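Dual function macrocyclase-peptidase POPB (Galerina marginata, PDB 5N4B) cleaves peptide bonds on the C-terminal side of prolyl residues and joins peptide ends into macrocycles in the biosynthesis of the amanitin toxins. Local coordinates at residues A[470-480]-A[521-529]; A[595-603]-A[715-723]. The protein carries 1 engineered substitution. One frame throughout, in Å; residues are numbered along the deposited sequence. Where two conformers were deposited one is given.

Contact 1 of 2, residues A[470-480]-A[521-529]; sequences DGTKIPMFIVR and AIFAVPSIR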
loop_
_atom_site.group_PDB
_atom_site.type_symbol
_atom_site.label_atom_id
_atom_site.label_comp_id
_atom_site.label_asym_id
_atom_site.label_seq_id
_atom_site.Cartn_x
_atom_site.Cartn_y
_atom_site.Cartn_z
ATOM N N ASP A 470 2.739 5.444 -28.095
ATOM C CA ASP A 470 2.385 6.783 -28.495
ATOM C C ASP A 470 3.559 7.744 -28.472
ATOM O O ASP A 470 3.368 8.936 -28.733
ATOM C CB ASP A 470 1.195 7.300 -27.684
ATOM C CG ASP A 470 1.534 7.649 -26.221
ATOM O OD1 ASP A 470 2.727 7.556 -25.847
ATOM O OD2 ASP A 470 0.615 8.066 -25.472
ATOM N N GLY A 471 4.758 7.269 -28.174
ATOM C CA GLY A 471 5.927 8.111 -28.196
ATOM C C GLY A 471 6.369 8.624 -26.837
ATOM O O GLY A 471 7.478 9.155 -26.722
ATOM N N THR A 472 5.554 8.428 -25.795
ATOM C CA THR A 472 5.906 8.909 -24.466
ATOM C C THR A 472 7.131 8.176 -23.939
ATOM O O THR A 472 7.228 6.945 -24.023
ATOM C CB THR A 472 4.744 8.696 -23.505
ATOM O OG1 THR A 472 3.568 9.304 -24.042
ATOM C CG2 THR A 472 5.049 9.309 -22.149
ATOM N N LYS A 473 8.070 8.924 -23.396
ATOM C CA LYS A 473 9.251 8.358 -22.781
ATOM C C LYS A 473 8.948 8.002 -21.333
ATOM O O LYS A 473 8.414 8.810 -20.571
ATOM C CB LYS A 473 10.401 9.348 -22.865
ATOM C CG LYS A 473 10.749 9.725 -24.310
ATOM C CD LYS A 473 11.098 8.522 -25.159
ATOM C CE LYS A 473 11.542 8.932 -26.584
ATOM N NZ LYS A 473 10.534 9.855 -27.247
ATOM N N ILE A 474 9.272 6.764 -20.965
ATOM C CA ILE A 474 8.932 6.189 -19.665
ATOM C C ILE A 474 10.241 5.762 -19.023
ATOM O O ILE A 474 11.025 5.041 -19.659
ATOM C CB ILE A 474 8.014 4.959 -19.785
ATOM C CG1 ILE A 474 6.800 5.163 -20.697
ATOM C CG2 ILE A 474 7.582 4.505 -18.400
ATOM C CD1 ILE A 474 5.817 6.090 -20.255
ATOM N N PRO A 475 10.513 6.107 -17.765
ATOM C CA PRO A 475 11.694 5.557 -17.081
ATOM C C PRO A 475 11.387 4.216 -16.442
ATOM O O PRO A 475 10.241 3.896 -16.122
ATOM C CB PRO A 475 11.976 6.586 -15.975
ATOM C CG PRO A 475 10.598 7.051 -15.637
ATOM C CD PRO A 475 9.747 7.025 -16.881
ATOM N N MET A 476 12.444 3.441 -16.272
ATOM C CA MET A 476 12.335 2.101 -15.710
ATOM C C MET A 476 13.580 1.825 -14.877
ATOM O O MET A 476 14.709 1.955 -15.365
ATOM C CB MET A 476 12.245 1.063 -16.812
ATOM C CG MET A 476 12.233 -0.380 -16.321
ATOM S SD MET A 476 11.568 -1.583 -17.518
ATOM C CE MET A 476 12.490 -1.211 -19.001
ATOM N N PHE A 477 13.381 1.341 -13.652
ATOM C CA PHE A 477 14.503 0.864 -12.845
ATOM C C PHE A 477 14.867 -0.556 -13.247
ATOM O O PHE A 477 13.990 -1.385 -13.503
ATOM C CB PHE A 477 14.130 0.846 -11.374
ATOM C CG PHE A 477 13.856 2.191 -10.782
ATOM C CD1 PHE A 477 14.860 3.141 -10.680
ATOM C CD2 PHE A 477 12.604 2.499 -10.297
ATOM C CE1 PHE A 477 14.595 4.382 -10.086
ATOM C CE2 PHE A 477 12.360 3.760 -9.669
ATOM C CZ PHE A 477 13.353 4.660 -9.585
ATOM N N ILE A 478 16.175 -0.815 -13.349
ATOM C CA ILE A 478 16.695 -2.156 -13.610
ATOM C C ILE A 478 17.653 -2.489 -12.480
ATOM O O ILE A 478 18.618 -1.747 -12.244
ATOM C CB ILE A 478 17.384 -2.257 -14.982
ATOM C CG1 ILE A 478 16.328 -1.998 -16.076
ATOM C CG2 ILE A 478 17.964 -3.618 -15.151
ATOM C CD1 ILE A 478 16.841 -2.128 -17.551
ATOM N N VAL A 479 17.409 -3.605 -11.801
ATOM C CA VAL A 479 18.233 -4.066 -10.691
ATOM C C VAL A 479 18.901 -5.371 -11.086
ATOM O O VAL A 479 18.246 -6.268 -11.641
ATOM C CB VAL A 479 17.417 -4.259 -9.397
ATOM C CG1 VAL A 479 18.338 -4.585 -8.239
ATOM C CG2 VAL A 479 16.593 -3.014 -9.113
ATOM N N ARG A 480 20.196 -5.503 -10.748
ATOM C CA ARG A 480 20.931 -6.737 -11.047
ATOM C C ARG A 480 21.978 -7.000 -9.972
ATOM O O ARG A 480 22.459 -6.086 -9.301
ATOM C CB ARG A 480 21.601 -6.671 -12.417
ATOM C CG ARG A 480 22.667 -5.578 -12.542
ATOM C CD ARG A 480 23.551 -5.736 -13.734
ATOM N NE ARG A 480 24.286 -4.511 -13.969
ATOM C CZ ARG A 480 25.041 -4.340 -15.044
ATOM N NH1 ARG A 480 25.207 -5.332 -15.911
ATOM N NH2 ARG A 480 25.645 -3.187 -15.242
ATOM N N ALA A 521 19.353 -13.127 -12.732
ATOM C CA ALA A 521 18.192 -12.503 -13.351
ATOM C C ALA A 521 18.212 -11.023 -13.018
ATOM O O ALA A 521 18.992 -10.570 -12.196
ATOM C CB ALA A 521 16.904 -13.138 -12.815
ATOM N N ILE A 522 17.352 -10.255 -13.689
ATOM C CA ILE A 522 17.231 -8.825 -13.418
ATOM C C ILE A 522 15.798 -8.537 -12.956
ATOM O O ILE A 522 14.869 -9.316 -13.218
ATOM C CB ILE A 522 17.617 -7.978 -14.633
ATOM C CG1 ILE A 522 16.587 -8.082 -15.753
ATOM C CG2 ILE A 522 19.021 -8.321 -15.126
ATOM C CD1 ILE A 522 16.870 -7.212 -16.948
ATOM N N PHE A 523 15.629 -7.429 -12.206
ATOM C CA PHE A 523 14.326 -6.956 -11.744
ATOM C C PHE A 523 14.077 -5.602 -12.391
ATOM O O PHE A 523 14.915 -4.713 -12.330
ATOM C CB PHE A 523 14.350 -6.805 -10.231
ATOM C CG PHE A 523 13.069 -6.448 -9.572
ATOM C CD1 PHE A 523 11.965 -7.261 -9.708
ATOM C CD2 PHE A 523 13.008 -5.348 -8.751
ATOM C CE1 PHE A 523 10.771 -6.968 -9.064
ATOM C CE2 PHE A 523 11.793 -5.038 -8.126
ATOM C CZ PHE A 523 10.708 -5.834 -8.292
ATOM N N ALA A 524 12.916 -5.443 -13.002
ATOM C CA ALA A 524 12.585 -4.267 -13.784
ATOM C C ALA A 524 11.311 -3.649 -13.244
ATOM O O ALA A 524 10.307 -4.342 -13.074
ATOM C CB ALA A 524 12.399 -4.636 -15.251
ATOM N N VAL A 525 11.323 -2.329 -13.054
ATOM C CA VAL A 525 10.183 -1.601 -12.474
ATOM C C VAL A 525 9.887 -0.381 -13.324
ATOM O O VAL A 525 10.463 0.697 -13.093
ATOM C CB VAL A 525 10.454 -1.185 -11.028
ATOM C CG1 VAL A 525 9.217 -0.570 -10.403
ATOM C CG2 VAL A 525 10.912 -2.384 -10.182
ATOM N N PRO A 526 9.076 -0.516 -14.367
ATOM C CA PRO A 526 8.761 0.627 -15.234
ATOM C C PRO A 526 7.762 1.550 -14.564
ATOM O O PRO A 526 6.757 1.123 -13.984
ATOM C CB PRO A 526 8.171 -0.023 -16.483
ATOM C CG PRO A 526 7.575 -1.308 -15.985
ATOM C CD PRO A 526 8.487 -1.765 -14.878
ATOM N N SER A 527 8.001 2.855 -14.701
ATOM C CA SER A 527 7.156 3.875 -14.098
ATOM C C SER A 527 5.997 4.216 -15.039
ATOM O O SER A 527 5.851 5.341 -15.500
ATOM C CB SER A 527 7.973 5.127 -13.800
ATOM O OG SER A 527 9.162 4.824 -13.057
ATOM N N ILE A 528 5.111 3.248 -15.228
ATOM C CA ILE A 528 4.052 3.370 -16.235
ATOM C C ILE A 528 2.993 4.397 -15.822
ATOM O O ILE A 528 2.741 4.656 -14.633
ATOM C CB ILE A 528 3.443 1.998 -16.513
ATOM C CG1 ILE A 528 2.706 1.466 -15.289
ATOM C CG2 ILE A 528 4.518 1.064 -17.016
ATOM C CD1 ILE A 528 2.231 0.015 -15.463
ATOM N N ARG A 529 2.349 4.962 -16.834
ATOM C CA ARG A 529 1.263 5.905 -16.620
ATOM C C ARG A 529 0.113 5.246 -15.883
ATOM O O ARG A 529 -0.059 4.023 -15.934
ATOM C CB ARG A 529 0.814 6.499 -17.948
ATOM C CG ARG A 529 1.778 7.541 -18.488
ATOM C CD ARG A 529 1.403 8.024 -19.844
ATOM N NE ARG A 529 1.611 6.982 -20.822
ATOM C CZ ARG A 529 1.367 7.089 -22.112
ATOM N NH1 ARG A 529 0.818 8.193 -22.616
ATOM N NH2 ARG A 529 1.638 6.075 -22.895
HETATM O O HOH W 1 1.595 4.604 -25.510
#

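Contact 2 of 2, residues A[595-603]-A[715-723]; sequences TFGAAVPEG and KWGFIARAL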
loop_
_atom_site.group_PDB
_atom_site.type_symbol
_atom_site.label_atom_id
_atom_site.label_comp_id
_atom_site.label_asym_id
_atom_site.label_seq_id
_atom_site.Cartn_x
_atom_site.Cartn_y
_atom_site.Cartn_z
ATOM N N THR A 595 5.418 -12.527 -25.740
ATOM C CA THR A 595 6.006 -11.358 -25.088
ATOM C C THR A 595 6.467 -11.698 -23.680
ATOM O O THR A 595 7.488 -11.174 -23.215
ATOM C CB THR A 595 4.978 -10.225 -25.012
ATOM O OG1 THR A 595 4.615 -9.785 -26.312
ATOM C CG2 THR A 595 5.500 -8.990 -24.280
ATOM N N PHE A 596 5.717 -12.540 -22.980
ATOM C CA PHE A 596 6.029 -12.896 -21.608
ATOM C C PHE A 596 6.273 -14.382 -21.510
ATOM O O PHE A 596 5.648 -15.164 -22.219
ATOM C CB PHE A 596 4.845 -12.544 -20.724
ATOM C CG PHE A 596 4.431 -11.110 -20.814
ATOM C CD1 PHE A 596 5.274 -10.128 -20.343
ATOM C CD2 PHE A 596 3.234 -10.728 -21.359
ATOM C CE1 PHE A 596 4.937 -8.790 -20.428
ATOM C CE2 PHE A 596 2.865 -9.374 -21.439
ATOM C CZ PHE A 596 3.728 -8.417 -20.961
ATOM N N GLY A 597 7.169 -14.755 -20.603
ATOM C CA GLY A 597 7.470 -16.151 -20.325
ATOM C C GLY A 597 6.749 -16.699 -19.116
ATOM O O GLY A 597 6.680 -17.917 -18.958
ATOM N N ALA A 598 6.215 -15.832 -18.254
ATOM C CA ALA A 598 5.477 -16.270 -17.084
ATOM C C ALA A 598 4.700 -15.085 -16.550
ATOM O O ALA A 598 5.088 -13.932 -16.748
ATOM C CB ALA A 598 6.359 -16.808 -15.968
ATOM N N ALA A 599 3.628 -15.387 -15.824
ATOM C CA ALA A 599 2.772 -14.344 -15.291
ATOM C C ALA A 599 2.220 -14.747 -13.938
ATOM O O ALA A 599 1.700 -15.856 -13.781
ATOM C CB ALA A 599 1.618 -14.053 -16.260
ATOM N N VAL A 600 2.314 -13.844 -12.960
ATOM C CA VAL A 600 1.833 -14.088 -11.584
ATOM C C VAL A 600 0.991 -12.889 -11.152
ATOM O O VAL A 600 1.522 -11.918 -10.581
ATOM C CB VAL A 600 2.956 -14.424 -10.591
ATOM C CG1 VAL A 600 2.333 -14.632 -9.202
ATOM C CG2 VAL A 600 3.667 -15.646 -11.052
ATOM N N PRO A 601 -0.323 -12.883 -11.446
ATOM C CA PRO A 601 -1.220 -11.841 -10.923
ATOM C C PRO A 601 -1.709 -12.212 -9.543
ATOM O O PRO A 601 -2.199 -13.333 -9.350
ATOM C CB PRO A 601 -2.353 -11.818 -11.950
ATOM C CG PRO A 601 -2.391 -13.245 -12.451
ATOM C CD PRO A 601 -1.018 -13.822 -12.347
ATOM N N GLU A 602 -1.609 -11.291 -8.592
ATOM C CA GLU A 602 -1.964 -11.538 -7.182
ATOM C C GLU A 602 -3.177 -10.687 -6.802
ATOM O O GLU A 602 -3.137 -9.466 -6.892
ATOM C CB GLU A 602 -0.791 -11.221 -6.259
ATOM C CG GLU A 602 0.458 -11.994 -6.589
ATOM C CD GLU A 602 1.635 -11.639 -5.674
ATOM O OE1 GLU A 602 1.396 -11.300 -4.476
ATOM O OE2 GLU A 602 2.790 -11.753 -6.083
ATOM N N GLY A 603 -4.250 -11.319 -6.360
ATOM C CA GLY A 603 -5.422 -10.566 -5.926
ATOM C C GLY A 603 -5.896 -9.503 -6.886
ATOM O O GLY A 603 -6.258 -8.391 -6.460
ATOM N N LYS A 715 5.975 -18.886 -5.772
ATOM C CA LYS A 715 5.832 -17.903 -6.847
ATOM C C LYS A 715 7.104 -17.803 -7.676
ATOM O O LYS A 715 7.086 -17.933 -8.909
ATOM C CB LYS A 715 5.503 -16.520 -6.265
ATOM C CG LYS A 715 5.686 -15.395 -7.203
ATOM C CD LYS A 715 5.074 -14.125 -6.634
ATOM C CE LYS A 715 5.948 -13.453 -5.683
ATOM N NZ LYS A 715 5.611 -11.953 -5.691
ATOM N N TRP A 716 8.235 -17.566 -7.000
ATOM C CA TRP A 716 9.481 -17.356 -7.724
ATOM C C TRP A 716 9.997 -18.669 -8.296
ATOM O O TRP A 716 10.611 -18.684 -9.370
ATOM C CB TRP A 716 10.525 -16.661 -6.836
ATOM C CG TRP A 716 10.096 -15.309 -6.361
ATOM C CD1 TRP A 716 9.993 -14.889 -5.057
ATOM C CD2 TRP A 716 9.682 -14.202 -7.170
ATOM N NE1 TRP A 716 9.552 -13.592 -5.017
ATOM C CE2 TRP A 716 9.329 -13.150 -6.295
ATOM C CE3 TRP A 716 9.570 -14.004 -8.546
ATOM C CZ2 TRP A 716 8.886 -11.907 -6.751
ATOM C CZ3 TRP A 716 9.125 -12.776 -9.001
ATOM C CH2 TRP A 716 8.795 -11.741 -8.113
ATOM N N GLY A 717 9.731 -19.780 -7.622
ATOM C CA GLY A 717 10.088 -21.082 -8.192
ATOM C C GLY A 717 9.274 -21.418 -9.426
ATOM O O GLY A 717 9.801 -21.962 -10.411
ATOM N N PHE A 718 8.000 -21.073 -9.398
ATOM C CA PHE A 718 7.148 -21.263 -10.574
ATOM C C PHE A 718 7.699 -20.473 -11.743
ATOM O O PHE A 718 7.809 -20.977 -12.860
ATOM C CB PHE A 718 5.713 -20.873 -10.258
ATOM C CG PHE A 718 4.776 -20.962 -11.450
ATOM C CD1 PHE A 718 4.119 -22.152 -11.683
ATOM C CD2 PHE A 718 4.561 -19.895 -12.265
ATOM C CE1 PHE A 718 3.254 -22.309 -12.772
ATOM C CE2 PHE A 718 3.694 -20.023 -13.358
ATOM C CZ PHE A 718 3.046 -21.215 -13.593
ATOM N N ILE A 719 8.025 -19.212 -11.496
ATOM C CA ILE A 719 8.571 -18.377 -12.545
ATOM C C ILE A 719 9.875 -18.973 -13.053
ATOM O O ILE A 719 10.104 -19.060 -14.262
ATOM C CB ILE A 719 8.743 -16.937 -12.051
ATOM C CG1 ILE A 719 7.386 -16.226 -11.954
ATOM C CG2 ILE A 719 9.685 -16.170 -12.984
ATOM C CD1 ILE A 719 7.418 -14.933 -11.221
ATOM N N ALA A 720 10.778 -19.366 -12.147
ATOM C CA ALA A 720 12.078 -19.873 -12.577
ATOM C C ALA A 720 11.934 -21.094 -13.470
ATOM O O ALA A 720 12.574 -21.188 -14.532
ATOM C CB ALA A 720 12.962 -20.213 -11.383
ATOM N N ARG A 721 11.083 -22.031 -13.078
ATOM C CA ARG A 721 10.885 -23.232 -13.901
ATOM C C ARG A 721 10.245 -22.875 -15.237
ATOM O O ARG A 721 10.667 -23.380 -16.284
ATOM C CB ARG A 721 10.042 -24.262 -13.152
ATOM C CG ARG A 721 9.729 -25.431 -14.044
ATOM C CD ARG A 721 9.540 -26.719 -13.323
ATOM N NE ARG A 721 10.810 -27.183 -12.774
ATOM C CZ ARG A 721 10.981 -28.412 -12.322
ATOM N NH1 ARG A 721 12.147 -28.783 -11.800
ATOM N NH2 ARG A 721 9.963 -29.261 -12.379
ATOM N N ALA A 722 9.251 -21.995 -15.223
ATOM C CA ALA A 722 8.623 -21.610 -16.486
ATOM C C ALA A 722 9.607 -20.979 -17.441
ATOM O O ALA A 722 9.419 -21.090 -18.651
ATOM C CB ALA A 722 7.505 -20.613 -16.258
ATOM N N LEU A 723 10.607 -20.243 -16.939
ATOM C CA LEU A 723 11.631 -19.622 -17.793
ATOM C C LEU A 723 12.818 -20.530 -18.034
ATOM O O LEU A 723 13.755 -20.123 -18.736
ATOM C CB LEU A 723 12.096 -18.307 -17.137
ATOM C CG LEU A 723 10.984 -17.270 -16.830
ATOM C CD1 LEU A 723 11.594 -15.976 -16.317
ATOM C CD2 LEU A 723 10.029 -17.035 -18.021
#

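Contact 1 of 2, residues A[470-480]-A[521-529]
Strands 473-480 and 522-526 run antiparallel, their short axes 4.4 Å apart at closest and 160° between their directions, with F477 paired to V525 and V479 to F523 as hydrogen-bonded pairs. They are neighbouring strands of the eight-stranded sheet of the alpha/beta-hydrolase domain, where strand 473-480 runs against 522-526, the first of the parallel strands; strand 459-467 flanks 473-480 on its other side. Four backbone bonds join these two pairs, and S527 N adds a fifth to P475 O, 2.8 Å long and nearly straight, just beyond the strand, where S527 centres an inverse gamma turn. The bond from F477 N differs from the rest of the ladder: it meets V525 O from above the carbonyl plane. On one face of the sheet M476 lies alongside P526, pointing the same way, with CG anti to the backbone N (chi1 176°), and its SD rests 3.9 Å from both A524 CB and P526 CB; F560 of helix 548-563 packs against M476. Farther along this face the CG2 branch of I478 and CD1 of I522 meet side by side at 4.2 Å. F477 and V479 point to the reverse face with V525 and F523, and the V479 CG2 methyl lies at the edge of the F523 ring. At the turn before strand 473-480, R529 reaches back to D470, its chain bent at chi3 (-70°). NH1 gives the syn lone pair of D470 OD2 a 2.9 Å salt bridge in the guanidinium plane, while NH2 also pairs with D553 of helix 548-563. D470 OD1 closes an Asx turn by accepting from T472 N, and takes the T472 hydroxyl as well; T472 CB lies over one guanidinium face, 3.9 Å above its centre.

Contact 2 of 2, residues A[595-603]-A[715-723]
I719 and V600 meet branch to branch in the close-packed middle of this contact, V600 CG2 lying 3.8 Å from I719 CD1 and almost as near its CG1. The valine divides its methyls between two helix residues: with CG1 anti to the backbone N (chi1 179°), CG2 goes to I719 and CG1 lies against K715 CD, also at 3.8 Å, so that the aliphatic part of the lysine packs like an apolar side chain. Nearby, A598 CB touches both I719 CG1 and A722 CB, the small methyl bringing strand and helix backbones near. Strand 598-602 is a parallel strand of the alpha/beta-hydrolase sheet, and helix 705-722, the last of the chain, lies along the strand on one face of the sheet, running nearly antiparallel to it with short axes 8.5 Å apart. A599 and P601 point to the reverse face, where helix 579-590 covers them. Toward the C-terminal end of the helix G597 and A722 are partly exposed, while buried L723 still brings CD2 within 3.5 Å of G597 C; G597 offers only backbone, and A722 CB brushes G597 O at 3.9 Å. The opposite end is polar, with E602 partly exposed and K715 buried. There E602 and K715 cross at about a right angle, and K715 NZ gives E602 OE2 a 2.9 Å salt bridge nearly along its C-O axis. The lysine reaches this oxygen through a bend at chi3 (82°). N575 on strand 572-577 joins both partners, its ND2 donating to E602 OE2 and its OD1 accepting from K715 NZ. E602 OE1 is hydrogen-bonded to a polar side chain of the bound peptide.

In the fold
Both contacts belong to the eight-stranded sheet of the hydrolase domain: contact 1 pairs two neighbouring strands of opposite direction, where 473-480 runs against the parallel run that starts at 522-526, while contact 2 lays the last helix on a parallel strand three places beyond 522-526, with 492-495 and 572-577 between. Their centres are about 18 Å apart and their nearest atoms about 5 Å, without touching. Contact 1 lies away from the charge relay residues, although V525 packs on an aromatic side chain of the bound peptide. Contact 2 comes closer: the E602 side chain is about 7 Å from that of A578, the engineered replacement of the catalytic serine, and about 8 Å from that of D662.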